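Local structure of lovastatin nonaketide synthase, polyketide synthase component (Aspergillus terreus, 7CPX) at residues H1100-P1105 / Q1247-Q1252; A1223-N1228 / V1241-E1246; L1019-D1024 / R1203-P1208. The protein builds the nonaketide backbone of lovastatin from malonyl-CoA as a homodimeric, multidomain iterative polyketide synthase working with the partner protein LovC. The protein carries 2 engineered substitutions. One frame throughout, in Å; residues are numbered along the deposited sequence.

Interaction 1: H1100-P1105 / Q1247-Q1252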
loop_
_atom_site.group_PDB
_atom_site.type_symbol
_atom_site.label_atom_id
_atom_site.label_comp_id
_atom_site.label_asym_id
_atom_site.label_seq_id
_atom_site.Cartn_x
_atom_site.Cartn_y
_atom_site.Cartn_z
ATOM N N HIS A 1100 -19.110 -11.142 27.671
ATOM C CA HIS A 1100 -20.295 -10.299 27.783
ATOM C C HIS A 1100 -20.120 -9.002 27.000
ATOM O O HIS A 1100 -20.907 -8.067 27.151
ATOM C CB HIS A 1100 -20.591 -9.986 29.250
ATOM C CG HIS A 1100 -19.546 -9.140 29.908
ATOM N ND1 HIS A 1100 -18.291 -9.617 30.223
ATOM C CD2 HIS A 1100 -19.568 -7.848 30.310
ATOM C CE1 HIS A 1100 -17.587 -8.654 30.790
ATOM N NE2 HIS A 1100 -18.339 -7.571 30.856
ATOM N N HIS A 1101 -19.085 -8.950 26.159
ATOM C CA HIS A 1101 -18.842 -7.761 25.353
ATOM C C HIS A 1101 -19.908 -7.567 24.283
ATOM O O HIS A 1101 -19.965 -6.496 23.670
ATOM C CB HIS A 1101 -17.461 -7.842 24.702
ATOM C CG HIS A 1101 -16.346 -8.052 25.679
ATOM N ND1 HIS A 1101 -15.826 -7.033 26.446
ATOM C CD2 HIS A 1101 -15.652 -9.167 26.011
ATOM C CE1 HIS A 1101 -14.860 -7.511 27.211
ATOM N NE2 HIS A 1101 -14.735 -8.802 26.966
ATOM N N LEU A 1102 -20.745 -8.575 24.046
ATOM C CA LEU A 1102 -21.832 -8.502 23.088
ATOM C C LEU A 1102 -23.156 -8.825 23.768
ATOM O O LEU A 1102 -23.180 -9.529 24.782
ATOM C CB LEU A 1102 -21.610 -9.476 21.924
ATOM C CG LEU A 1102 -20.726 -8.978 20.783
ATOM C CD1 LEU A 1102 -20.414 -10.099 19.815
ATOM C CD2 LEU A 1102 -21.407 -7.841 20.056
ATOM N N PRO A 1103 -24.270 -8.329 23.238
ATOM C CA PRO A 1103 -25.565 -8.600 23.857
ATOM C C PRO A 1103 -25.853 -10.090 23.884
ATOM O O PRO A 1103 -25.507 -10.811 22.937
ATOM C CB PRO A 1103 -26.557 -7.857 22.950
ATOM C CG PRO A 1103 -25.853 -7.709 21.657
ATOM C CD PRO A 1103 -24.409 -7.547 22.000
ATOM N N PRO A 1104 -26.479 -10.592 24.946
ATOM C CA PRO A 1104 -26.861 -11.996 24.956
ATOM C C PRO A 1104 -27.828 -12.289 23.826
ATOM O O PRO A 1104 -28.637 -11.425 23.438
ATOM C CB PRO A 1104 -27.524 -12.173 26.328
ATOM C CG PRO A 1104 -26.960 -11.094 27.164
ATOM C CD PRO A 1104 -26.757 -9.940 26.236
ATOM N N PRO A 1105 -27.780 -13.493 23.268
ATOM C CA PRO A 1105 -28.679 -13.822 22.160
ATOM C C PRO A 1105 -30.127 -13.863 22.611
ATOM O O PRO A 1105 -30.433 -14.061 23.789
ATOM C CB PRO A 1105 -28.197 -15.205 21.715
ATOM C CG PRO A 1105 -27.631 -15.796 22.956
ATOM C CD PRO A 1105 -26.979 -14.656 23.681
ATOM N N GLN A 1247 -23.955 -19.710 25.923
ATOM C CA GLN A 1247 -24.807 -18.645 25.406
ATOM C C GLN A 1247 -24.101 -17.297 25.367
ATOM O O GLN A 1247 -24.762 -16.257 25.271
ATOM C CB GLN A 1247 -26.101 -18.526 26.218
ATOM C CG GLN A 1247 -27.245 -17.882 25.457
ATOM C CD GLN A 1247 -28.585 -18.093 26.130
ATOM O OE1 GLN A 1247 -28.657 -18.337 27.335
ATOM N NE2 GLN A 1247 -29.658 -18.007 25.352
ATOM N N THR A 1248 -22.773 -17.280 25.439
ATOM C CA THR A 1248 -22.019 -16.051 25.242
ATOM C C THR A 1248 -21.844 -15.800 23.750
ATOM O O THR A 1248 -21.496 -16.713 22.995
ATOM C CB THR A 1248 -20.655 -16.136 25.925
ATOM O OG1 THR A 1248 -20.003 -17.355 25.549
ATOM C CG2 THR A 1248 -20.808 -16.084 27.439
ATOM N N THR A 1249 -22.081 -14.562 23.330
ATOM C CA THR A 1249 -22.081 -14.218 21.913
ATOM C C THR A 1249 -20.644 -14.115 21.416
ATOM O O THR A 1249 -19.924 -13.172 21.760
ATOM C CB THR A 1249 -22.830 -12.911 21.681
ATOM O OG1 THR A 1249 -24.157 -13.016 22.215
ATOM C CG2 THR A 1249 -22.911 -12.603 20.200
ATOM N N LEU A 1250 -20.228 -15.085 20.600
ATOM C CA LEU A 1250 -18.922 -15.005 19.957
ATOM C C LEU A 1250 -18.886 -13.851 18.968
ATOM O O LEU A 1250 -17.973 -13.018 18.994
ATOM C CB LEU A 1250 -18.608 -16.319 19.244
ATOM C CG LEU A 1250 -18.893 -17.610 20.009
ATOM C CD1 LEU A 1250 -18.560 -18.808 19.143
ATOM C CD2 LEU A 1250 -18.110 -17.653 21.303
ATOM N N PHE A 1251 -19.878 -13.788 18.085
ATOM C CA PHE A 1251 -19.998 -12.680 17.152
ATOM C C PHE A 1251 -21.445 -12.580 16.696
ATOM O O PHE A 1251 -22.207 -13.547 16.756
ATOM C CB PHE A 1251 -19.058 -12.845 15.952
ATOM C CG PHE A 1251 -19.521 -13.861 14.949
ATOM C CD1 PHE A 1251 -19.155 -15.189 15.066
ATOM C CD2 PHE A 1251 -20.314 -13.485 13.881
ATOM C CE1 PHE A 1251 -19.577 -16.123 14.142
ATOM C CE2 PHE A 1251 -20.741 -14.411 12.954
ATOM C CZ PHE A 1251 -20.371 -15.733 13.083
ATOM N N GLN A 1252 -21.804 -11.386 16.238
ATOM C CA GLN A 1252 -23.132 -11.090 15.734
ATOM C C GLN A 1252 -23.011 -10.295 14.445
ATOM O O GLN A 1252 -21.954 -9.746 14.123
ATOM C CB GLN A 1252 -23.964 -10.298 16.754
ATOM C CG GLN A 1252 -23.400 -8.925 17.092
ATOM C CD GLN A 1252 -24.420 -8.017 17.751
ATOM O OE1 GLN A 1252 -24.414 -6.806 17.536
ATOM N NE2 GLN A 1252 -25.301 -8.597 18.558
#

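Interaction 2: A1223-N1228 / V1241-E1246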
loop_
_atom_site.group_PDB
_atom_site.type_symbol
_atom_site.label_atom_id
_atom_site.label_comp_id
_atom_site.label_asym_id
_atom_site.label_seq_id
_atom_site.Cartn_x
_atom_site.Cartn_y
_atom_site.Cartn_z
ATOM N N ALA A 1223 -24.006 -22.376 18.844
ATOM C CA ALA A 1223 -25.387 -22.099 18.504
ATOM C C ALA A 1223 -25.491 -20.748 17.803
ATOM O O ALA A 1223 -24.564 -19.936 17.812
ATOM C CB ALA A 1223 -26.259 -22.130 19.754
ATOM N N PHE A 1224 -26.645 -20.509 17.189
ATOM C CA PHE A 1224 -26.858 -19.287 16.434
ATOM C C PHE A 1224 -28.342 -18.962 16.392
ATOM O O PHE A 1224 -29.193 -19.857 16.405
ATOM C CB PHE A 1224 -26.322 -19.405 15.003
ATOM C CG PHE A 1224 -27.157 -20.285 14.116
ATOM C CD1 PHE A 1224 -28.228 -19.762 13.416
ATOM C CD2 PHE A 1224 -26.874 -21.633 13.983
ATOM C CE1 PHE A 1224 -29.002 -20.563 12.604
ATOM C CE2 PHE A 1224 -27.643 -22.440 13.169
ATOM C CZ PHE A 1224 -28.710 -21.904 12.478
ATOM N N ASN A 1225 -28.627 -17.666 16.336
ATOM C CA ASN A 1225 -29.937 -17.129 16.014
ATOM C C ASN A 1225 -29.770 -16.112 14.895
ATOM O O ASN A 1225 -28.689 -15.554 14.696
ATOM C CB ASN A 1225 -30.594 -16.473 17.233
ATOM C CG ASN A 1225 -30.733 -17.423 18.402
ATOM O OD1 ASN A 1225 -30.773 -18.640 18.226
ATOM N ND2 ASN A 1225 -30.808 -16.870 19.606
ATOM N N THR A 1226 -30.842 -15.876 14.147
ATOM C CA THR A 1226 -30.762 -14.954 13.024
ATOM C C THR A 1226 -32.153 -14.462 12.668
ATOM O O THR A 1226 -33.108 -15.246 12.629
ATOM C CB THR A 1226 -30.106 -15.621 11.810
ATOM O OG1 THR A 1226 -30.313 -14.813 10.645
ATOM C CG2 THR A 1226 -30.690 -16.996 11.584
ATOM N N ILE A 1227 -32.250 -13.163 12.406
ATOM C CA ILE A 1227 -33.476 -12.512 11.971
ATOM C C ILE A 1227 -33.301 -12.134 10.512
ATOM O O ILE A 1227 -32.311 -11.490 10.149
ATOM C CB ILE A 1227 -33.787 -11.258 12.808
ATOM C CG1 ILE A 1227 -33.157 -11.337 14.204
ATOM C CG2 ILE A 1227 -35.288 -11.043 12.897
ATOM C CD1 ILE A 1227 -33.677 -12.453 15.070
ATOM N N ASN A 1228 -34.255 -12.533 9.675
ATOM C CA ASN A 1228 -34.294 -12.056 8.296
ATOM C C ASN A 1228 -35.042 -10.722 8.285
ATOM O O ASN A 1228 -36.206 -10.614 7.894
ATOM C CB ASN A 1228 -34.936 -13.092 7.386
ATOM C CG ASN A 1228 -34.993 -12.649 5.937
ATOM O OD1 ASN A 1228 -35.918 -13.006 5.211
ATOM N ND2 ASN A 1228 -34.005 -11.871 5.507
ATOM N N VAL A 1241 -26.592 -13.667 15.262
ATOM C CA VAL A 1241 -25.982 -13.712 16.583
ATOM C C VAL A 1241 -25.528 -15.141 16.839
ATOM O O VAL A 1241 -26.350 -16.028 17.089
ATOM C CB VAL A 1241 -26.958 -13.236 17.675
ATOM C CG1 VAL A 1241 -26.256 -13.159 19.020
ATOM C CG2 VAL A 1241 -27.559 -11.889 17.309
ATOM N N VAL A 1242 -24.222 -15.374 16.766
ATOM C CA VAL A 1242 -23.635 -16.682 17.020
ATOM C C VAL A 1242 -23.074 -16.676 18.433
ATOM O O VAL A 1242 -22.374 -15.737 18.824
ATOM C CB VAL A 1242 -22.543 -17.010 15.989
ATOM C CG1 VAL A 1242 -22.029 -18.426 16.174
ATOM C CG2 VAL A 1242 -23.080 -16.823 14.587
ATOM N N PHE A 1243 -23.380 -17.718 19.201
ATOM C CA PHE A 1243 -23.009 -17.766 20.606
ATOM C C PHE A 1243 -22.538 -19.164 20.975
ATOM O O PHE A 1243 -22.772 -20.139 20.255
ATOM C CB PHE A 1243 -24.177 -17.336 21.505
ATOM C CG PHE A 1243 -25.501 -17.928 21.110
ATOM C CD1 PHE A 1243 -26.225 -17.396 20.059
ATOM C CD2 PHE A 1243 -26.031 -18.999 21.804
ATOM C CE1 PHE A 1243 -27.444 -17.930 19.698
ATOM C CE2 PHE A 1243 -27.253 -19.536 21.450
ATOM C CZ PHE A 1243 -27.960 -19.003 20.393
ATOM N N ASP A 1244 -21.855 -19.242 22.115
ATOM C CA ASP A 1244 -21.261 -20.480 22.589
ATOM C C ASP A 1244 -22.319 -21.344 23.274
ATOM O O ASP A 1244 -23.498 -20.986 23.358
ATOM C CB ASP A 1244 -20.108 -20.173 23.543
ATOM C CG ASP A 1244 -19.121 -21.319 23.661
ATOM O OD1 ASP A 1244 -19.491 -22.461 23.313
ATOM O OD2 ASP A 1244 -17.981 -21.081 24.107
ATOM N N ALA A 1245 -21.889 -22.503 23.776
ATOM C CA ALA A 1245 -22.797 -23.362 24.528
ATOM C C ALA A 1245 -23.311 -22.650 25.772
ATOM O O ALA A 1245 -24.492 -22.763 26.118
ATOM C CB ALA A 1245 -22.093 -24.664 24.905
ATOM N N GLU A 1246 -22.437 -21.909 26.456
ATOM C CA GLU A 1246 -22.853 -21.115 27.606
ATOM C C GLU A 1246 -23.669 -19.890 27.213
ATOM O O GLU A 1246 -24.032 -19.104 28.093
ATOM C CB GLU A 1246 -21.631 -20.677 28.421
ATOM C CG GLU A 1246 -20.587 -19.887 27.640
ATOM C CD GLU A 1246 -19.538 -20.772 26.992
ATOM O OE1 GLU A 1246 -19.750 -22.001 26.927
ATOM O OE2 GLU A 1246 -18.501 -20.236 26.549
#

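Interaction 3: L1019-D1024 / R1203-P1208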
loop_
_atom_site.group_PDB
_atom_site.type_symbol
_atom_site.label_atom_id
_atom_site.label_comp_id
_atom_site.label_asym_id
_atom_site.label_seq_id
_atom_site.Cartn_x
_atom_site.Cartn_y
_atom_site.Cartn_z
ATOM N N LEU A 1019 -12.806 -6.280 21.439
ATOM C CA LEU A 1019 -13.965 -6.359 20.564
ATOM C C LEU A 1019 -13.558 -5.890 19.175
ATOM O O LEU A 1019 -12.682 -5.034 19.035
ATOM C CB LEU A 1019 -15.118 -5.507 21.099
ATOM C CG LEU A 1019 -16.436 -6.228 21.364
ATOM C CD1 LEU A 1019 -17.419 -5.291 22.036
ATOM C CD2 LEU A 1019 -17.004 -6.755 20.069
ATOM N N LEU A 1020 -14.223 -6.427 18.147
ATOM C CA LEU A 1020 -13.838 -6.161 16.759
ATOM C C LEU A 1020 -15.108 -5.997 15.924
ATOM O O LEU A 1020 -15.692 -6.982 15.471
ATOM C CB LEU A 1020 -12.960 -7.291 16.237
ATOM C CG LEU A 1020 -12.109 -7.046 14.992
ATOM C CD1 LEU A 1020 -11.261 -8.272 14.715
ATOM C CD2 LEU A 1020 -12.969 -6.715 13.791
ATOM N N GLU A 1021 -15.536 -4.753 15.730
ATOM C CA GLU A 1021 -16.667 -4.455 14.868
ATOM C C GLU A 1021 -16.182 -4.187 13.451
ATOM O O GLU A 1021 -15.085 -3.670 13.237
ATOM C CB GLU A 1021 -17.438 -3.233 15.371
ATOM C CG GLU A 1021 -17.755 -3.228 16.857
ATOM C CD GLU A 1021 -18.211 -1.868 17.346
ATOM O OE1 GLU A 1021 -18.502 -0.998 16.499
ATOM O OE2 GLU A 1021 -18.275 -1.666 18.577
ATOM N N ILE A 1022 -17.020 -4.538 12.483
ATOM C CA ILE A 1022 -16.832 -4.175 11.086
ATOM C C ILE A 1022 -18.056 -3.383 10.660
ATOM O O ILE A 1022 -19.168 -3.917 10.644
ATOM C CB ILE A 1022 -16.634 -5.408 10.193
ATOM C CG1 ILE A 1022 -15.226 -5.967 10.380
ATOM C CG2 ILE A 1022 -16.871 -5.041 8.743
ATOM C CD1 ILE A 1022 -15.000 -7.289 9.700
ATOM N N LEU A 1023 -17.845 -2.125 10.293
ATOM C CA LEU A 1023 -18.916 -1.171 10.055
ATOM C C LEU A 1023 -19.015 -0.829 8.575
ATOM O O LEU A 1023 -17.997 -0.721 7.880
ATOM C CB LEU A 1023 -18.686 0.110 10.861
ATOM C CG LEU A 1023 -18.492 -0.065 12.367
ATOM C CD1 LEU A 1023 -18.063 1.244 13.006
ATOM C CD2 LEU A 1023 -19.767 -0.574 13.009
ATOM N N ASP A 1024 -20.251 -0.669 8.103
ATOM C CA ASP A 1024 -20.526 -0.197 6.746
ATOM C C ASP A 1024 -19.729 -0.986 5.714
ATOM O O ASP A 1024 -19.270 -0.438 4.709
ATOM C CB ASP A 1024 -20.235 1.300 6.622
ATOM C CG ASP A 1024 -20.783 1.899 5.341
ATOM O OD1 ASP A 1024 -21.413 1.157 4.558
ATOM O OD2 ASP A 1024 -20.586 3.112 5.116
ATOM N N ARG A 1203 -23.146 -3.998 10.136
ATOM C CA ARG A 1203 -22.218 -4.128 11.259
ATOM C C ARG A 1203 -22.034 -5.587 11.646
ATOM O O ARG A 1203 -22.937 -6.189 12.225
ATOM C CB ARG A 1203 -22.707 -3.319 12.453
ATOM C CG ARG A 1203 -21.826 -3.468 13.685
ATOM C CD ARG A 1203 -22.368 -2.677 14.853
ATOM N NE ARG A 1203 -23.699 -3.133 15.230
ATOM C CZ ARG A 1203 -23.942 -4.215 15.957
ATOM N NH1 ARG A 1203 -22.963 -4.991 16.390
ATOM N NH2 ARG A 1203 -25.200 -4.527 16.254
ATOM N N ILE A 1204 -20.856 -6.133 11.372
ATOM C CA ILE A 1204 -20.422 -7.332 12.074
ATOM C C ILE A 1204 -19.793 -6.918 13.398
ATOM O O ILE A 1204 -19.330 -5.793 13.565
ATOM C CB ILE A 1204 -19.437 -8.161 11.229
ATOM C CG1 ILE A 1204 -19.960 -8.348 9.808
ATOM C CG2 ILE A 1204 -19.202 -9.513 11.869
ATOM C CD1 ILE A 1204 -19.339 -7.404 8.808
ATOM N N THR A 1205 -19.775 -7.838 14.356
ATOM C CA THR A 1205 -19.106 -7.554 15.622
ATOM C C THR A 1205 -18.697 -8.867 16.262
ATOM O O THR A 1205 -19.557 -9.673 16.614
ATOM C CB THR A 1205 -20.011 -6.763 16.557
ATOM O OG1 THR A 1205 -20.503 -5.600 15.881
ATOM C CG2 THR A 1205 -19.234 -6.335 17.777
ATOM N N LEU A 1206 -17.397 -9.064 16.438
ATOM C CA LEU A 1206 -16.841 -10.323 16.899
ATOM C C LEU A 1206 -16.062 -10.120 18.190
ATOM O O LEU A 1206 -15.331 -9.135 18.346
ATOM C CB LEU A 1206 -15.936 -10.930 15.826
ATOM C CG LEU A 1206 -15.268 -12.257 16.170
ATOM C CD1 LEU A 1206 -15.395 -13.219 15.010
ATOM C CD2 LEU A 1206 -13.811 -12.043 16.514
ATOM N N VAL A 1207 -16.232 -11.060 19.114
ATOM C CA VAL A 1207 -15.459 -11.088 20.351
ATOM C C VAL A 1207 -14.290 -12.037 20.122
ATOM O O VAL A 1207 -14.443 -13.256 20.282
ATOM C CB VAL A 1207 -16.317 -11.528 21.547
ATOM C CG1 VAL A 1207 -15.494 -11.513 22.825
ATOM C CG2 VAL A 1207 -17.531 -10.628 21.692
ATOM N N PRO A 1208 -13.112 -11.532 19.748
ATOM C CA PRO A 1208 -12.024 -12.448 19.372
ATOM C C PRO A 1208 -11.641 -13.416 20.473
ATOM O O PRO A 1208 -11.309 -14.573 20.188
ATOM C CB PRO A 1208 -10.878 -11.490 19.023
ATOM C CG PRO A 1208 -11.182 -10.255 19.782
ATOM C CD PRO A 1208 -12.666 -10.131 19.760
#

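Interaction 1: H1100-P1105 / Q1247-Q1252
Leu1102 and Thr1249 bring the two backbones nearest, CA to CA 5.8 Å, where an irregular, proline-rich loop passes strand 1249-1260. Between these two residues the side chains cross at about a right angle. Leu1102 CD1 meets the methyl Thr1249 CG2 at 3.6 Å. Its other branch, CD2, reaches Gln1252 CG at 3.7 Å. Thr1249 turns its two branches to different tasks. CG2 lies anti to the backbone N and packs on the leucine. OG1 lies anti to the carbonyl carbon (chi1 -56°) and donates a hydrogen bond to Pro1103 O at 2.7 Å, tilted 27° from the carbonyl plane. The Pro1105 ring slides past Thr1249 and sets its CG against Gln1247 CG. Gln1252 runs extended beyond CG, crosses the Pro1103 ring at about a right angle, and brings NE2 to 3.3 Å from Pro1103 CG. The OE1 of this amide takes a hydrogen bond from Arg1203 of the neighbouring strand. Leu1250 and Phe1251 both face Val1242, which makes a classic beta bulge here. Leu1102, Pro1103 and Gln1252 also pack on the second subunit. Prolines lack a backbone N-H, so Pro1103 to Pro1105 cannot donate to the strand edge. Between these two segments Thr1249 OG1 to Pro1103 O is the one hydrogen bond, and apolar contacts do the rest.

Interaction 2: A1223-N1228 / V1241-E1246
The carbonyl oxygen of Ala1223 takes one hydrogen bond and several weaker contacts from the facing strand. Phe1243 N donates a nearly straight hydrogen bond to it at 2.9 Å, with 169° at the hydrogen. Val1242 CA adds a CA-H...O contact at 3.5 Å. The same oxygen lies over one face of the Phe1243 ring. The strands run antiparallel at 166°. Asn1225 and Val1241 form a second hydrogen-bonded pair, with N-H to O bonds in both directions. Phe1224 and Val1242 form the non-hydrogen-bonded pair between them. Chi1 of Phe1243 (44°) puts CG between the backbone N and the carbonyl carbon. The ring reaches the partner strand, where Ala1223 C lies above its centre and Ala1223 CB meets Phe1243 CE2 at 3.3 Å. Asn1225 OD1 lies at the ring edge, in plane. Ser1149 OG on the next strand pairs with both Asn1225 OD1 and Phe1224 O, which must share its one proton. On the other face of the sheet, Phe1224 packs on Thr1179 of helix 1170-1184. The pairing is that of a beta hairpin in the predicted C-terminal hotdog fold. One ring face lies against the Ala1223 carbonyl, whose oxygen Phe1243 N satisfies, while Ala1223 CB packs on the ring carbon.

Interaction 3: L1019-D1024 / R1203-P1208
The guanidinium of Arg1203, whose stem lies beside Leu1023, has Thr1205 CB at its edge, in plane. NH1 donates to Thr1205 OG1 at 2.6 Å, with the oxygen 14° out of the guanidinium plane. The chain is bent at chi3 (61°), which turns NE off the line of the stem. NH1 also bonds Gln1252, and NH2 forms a salt bridge with Glu1254. Along the stem, Leu1023 CD2 touches Arg1203 CG at 3.6 Å. Glu1021 and Thr1205 also lie side by side, CG to CG2 at 3.6 Å. The Glu1021 carboxylate forms a salt bridge with Arg2015 of the second subunit. Leu1019 crosses Thr1205 obliquely, bringing CD2 to the methyl CG2. On the other face, Ile1022 CG2 meets Ile1204 CD1 at 3.4 Å, and Met1003 of helix 995-1012 packs on both isoleucines. The backbones pair antiparallel through Leu1020 with Leu1206 and Ile1022 with Ile1204. Ile1204 O accepts from Ile1022 N at 2.8 Å and from Thr1205 OG1, on opposite faces of its plane; the hydroxyl comes from the side of the carbonyl, at 91°. Val1207, just after the strand, is at the N-cap position of helix 1208-1217. Strands 1019-1023 and 1203-1206 are assigned to the predicted N-terminal and C-terminal hotdog halves. Their pairing is the seam that joins the two halves of the double-hotdog dehydratase fold.

All three contacts lie in the dehydratase domain. Interactions 1 and 2 are centred about 8 Å apart, interactions 1 and 3 about 12 Å, and interactions 2 and 3 about 15 Å. Strand 1249-1260 is the bridge. On one side Phe1251 O lies 2.7 Å from Val1242 N, a probable hydrogen bond. On the other, Leu1250 O lies 2.6 Å from Val1207 N, also a probable hydrogen bond. Interactions 2 and 3 do not touch directly. The side chain of Phe1251 is about 9 Å from that of Asp1174, the predicted proton donor. Those of Val1242 and Ile1204 are each about 11 Å from it. Interactions 1 and 3 both also touch the second subunit.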